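Local coordinates for glycoside hydrolase family 81 (Clostridium thermocellum, PDB 6FOP), which hydrolyses beta-1,3-glucans such as laminarin, probably as an endo-acting glucanase of the bacterial cellulosome, at residues Tyr621-Leu624 / Ala629-Asn632. Residues are numbered along the deposited sequence; the frame is centred on the assembly and turned at random.
With MG (magnesium ion), chain Z.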
ATOM      1  N   TYR A 621      16.134 -15.279   3.258  1.00 13.35           N
ATOM      2  CA  TYR A 621      16.519 -13.896   2.997  1.00 14.15           C
ATOM      3  C   TYR A 621      18.028 -13.779   2.734  1.00 13.73           C
ATOM      4  O   TYR A 621      18.460 -13.189   1.734  1.00 13.81           O
ATOM      5  CB  TYR A 621      16.137 -13.056   4.204  1.00 13.79           C
ATOM      6  CG  TYR A 621      16.457 -11.599   4.078  1.00 13.16           C
ATOM      7  CD1 TYR A 621      15.689 -10.775   3.243  1.00 13.45           C
ATOM      8  CD2 TYR A 621      17.467 -11.012   4.838  1.00 14.19           C
ATOM      9  CE1 TYR A 621      15.973  -9.429   3.122  1.00 13.81           C
ATOM     10  CE2 TYR A 621      17.733  -9.654   4.732  1.00 13.59           C
ATOM     11  CZ  TYR A 621      16.988  -8.866   3.870  1.00 13.64           C
ATOM     12  OH  TYR A 621      17.257  -7.498   3.794  1.00 14.51           O
ATOM     13  N   TYR A 622      18.823 -14.434   3.601  1.00 13.88           N
ATOM     14  CA  TYR A 622      20.282 -14.352   3.512  1.00 14.09           C
ATOM     15  C   TYR A 622      20.784 -15.004   2.223  1.00 13.63           C
ATOM     16  O   TYR A 622      21.839 -14.609   1.701  1.00 14.70           O
ATOM     17  CB  TYR A 622      20.974 -14.986   4.724  1.00 14.79           C
ATOM     18  CG  TYR A 622      22.425 -14.619   4.839  1.00 15.86           C
ATOM     19  CD1 TYR A 622      22.816 -13.328   5.181  1.00 18.11           C
ATOM     20  CD2 TYR A 622      23.415 -15.574   4.664  1.00 16.57           C
ATOM     21  CE1 TYR A 622      24.147 -12.981   5.268  1.00 18.34           C
ATOM     22  CE2 TYR A 622      24.760 -15.229   4.753  1.00 17.75           C
ATOM     23  CZ  TYR A 622      25.119 -13.943   5.097  1.00 18.51           C
ATOM     24  OH  TYR A 622      26.449 -13.598   5.203  1.00 20.41           O
ATOM     25  N   ALA A 623      20.027 -15.989   1.707  1.00 14.41           N
ATOM     26  CA  ALA A 623      20.357 -16.614   0.430  1.00 14.89           C
ATOM     27  C   ALA A 623      20.327 -15.643  -0.760  1.00 14.75           C
ATOM     28  O   ALA A 623      20.873 -15.971  -1.806  1.00 16.10           O
ATOM     29  CB  ALA A 623      19.424 -17.781   0.157  1.00 15.01           C
ATOM     30  N   LEU A 624      19.742 -14.442  -0.582  1.00 14.21           N
ATOM     31  CA  LEU A 624      19.816 -13.391  -1.593  1.00 15.11           C
ATOM     32  C   LEU A 624      21.131 -12.601  -1.545  1.00 15.46           C
ATOM     33  O   LEU A 624      21.355 -11.703  -2.379  1.00 16.10           O
ATOM     34  CB  LEU A 624      18.611 -12.470  -1.497  1.00 15.47           C
ATOM     35  CG  LEU A 624      17.273 -13.151  -1.759  1.00 16.02           C
ATOM     36  CD1 LEU A 624      16.105 -12.306  -1.263  1.00 16.08           C
ATOM     37  CD2 LEU A 624      17.114 -13.484  -3.241  1.00 16.57           C
ATOM     38  N   ALA A 629      26.230 -20.162   2.050  1.00 16.21           N
ATOM     39  CA  ALA A 629      26.218 -20.032   3.502  1.00 16.49           C
ATOM     40  C   ALA A 629      24.825 -20.334   4.077  1.00 15.16           C
ATOM     41  O   ALA A 629      24.693 -21.028   5.104  1.00 16.29           O
ATOM     42  CB  ALA A 629      26.701 -18.659   3.926  1.00 17.41           C
ATOM     43  N   ALA A 630      23.786 -19.829   3.404  1.00 14.59           N
ATOM     44  CA  ALA A 630      22.415 -20.085   3.875  1.00 14.60           C
ATOM     45  C   ALA A 630      22.098 -21.586   3.882  1.00 14.38           C
ATOM     46  O   ALA A 630      21.475 -22.086   4.829  1.00 14.81           O
ATOM     47  CB  ALA A 630      21.395 -19.319   3.016  1.00 14.89           C
ATOM     48  N   LYS A 631      22.513 -22.287   2.824  1.00 14.16           N
ATOM     49  CA  LYS A 631      22.341 -23.731   2.771  1.00 14.64           C
ATOM     50  C   LYS A 631      23.089 -24.451   3.904  1.00 14.99           C
ATOM     51  O   LYS A 631      22.568 -25.377   4.508  1.00 14.43           O
ATOM     52  CB  LYS A 631      22.841 -24.249   1.429  1.00 15.03           C
ATOM     53  CG  LYS A 631      22.591 -25.738   1.232  1.00 16.45           C
ATOM     54  CD  LYS A 631      23.105 -26.234  -0.112  1.00 17.09           C
ATOM     55  CE  LYS A 631      22.976 -27.749  -0.240  1.00 17.64           C
ATOM     56  NZ  LYS A 631      23.474 -28.216  -1.554  1.00 19.83           N
ATOM     57  N   ASN A 632      24.293 -23.995   4.189  1.00 15.09           N
ATOM     58  CA  ASN A 632      25.086 -24.588   5.247  1.00 15.65           C
ATOM     59  C   ASN A 632      24.429 -24.419   6.629  1.00 15.97           C
ATOM     60  O   ASN A 632      24.431 -25.352   7.429  1.00 16.72           O
ATOM     61  CB  ASN A 632      26.499 -24.019   5.225  1.00 16.42           C
ATOM     62  CG  ASN A 632      27.532 -25.000   5.747  1.00 17.05           C
ATOM     63  OD1 ASN A 632      27.550 -26.171   5.368  1.00 21.03           O
ATOM     64  ND2 ASN A 632      28.394 -24.533   6.618  1.00 18.53           N
TER
HETATM   65 MG    MG Z 825      22.628 -27.366   5.910  1.00 20.47          MG
HETATM   66  O   HOH W   1      21.563 -28.744   4.292  1.00 20.97           O
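The A630 methyl comes end-on against the flank of the A623 methyl, CB to CB 3.8 Å, and the small size of both lets the backbones of consecutive helices come close, with A623 CA and A630 CA 5.3 Å apart. The methyl of A630 also sits 3.8 Å from the backbone atom A623 N, so it touches the main chain as well as the neighbouring methyl. Beside this pair the ring of Y622 turns an edge to the second helix: its CE2 lies 4.0 Å from A629 CB, and the methyl is near the ring plane, not over a face. With Y622 CG anti to the backbone N (chi1 -165°), the ring extends alongside A629 while the hydroxyl carries on past it to a hydrogen bond with K596. The rings of Y599 and Y625 also meet it, with planes inclined at about 35° and 60°.

The contact is the tight connection between two consecutive helices, 615-622 and 627-633, in the C-terminal domain of family 81, a helical region assigned to the six-hairpin clan. A turn with L624 N bonded to Y621 O at 2.9 Å leads on from the first helix; D626, just ahead of helix 627-633, accepts a hydrogen bond from A629 N through OD1. L656 of helix 646-659 packs on A623. One residue beyond the alanine pair, K631 O binds a magnesium ion at 2.4 Å, together with W634 O and a water, while the extended K631 side chain leads away to a hydrogen bond with T314.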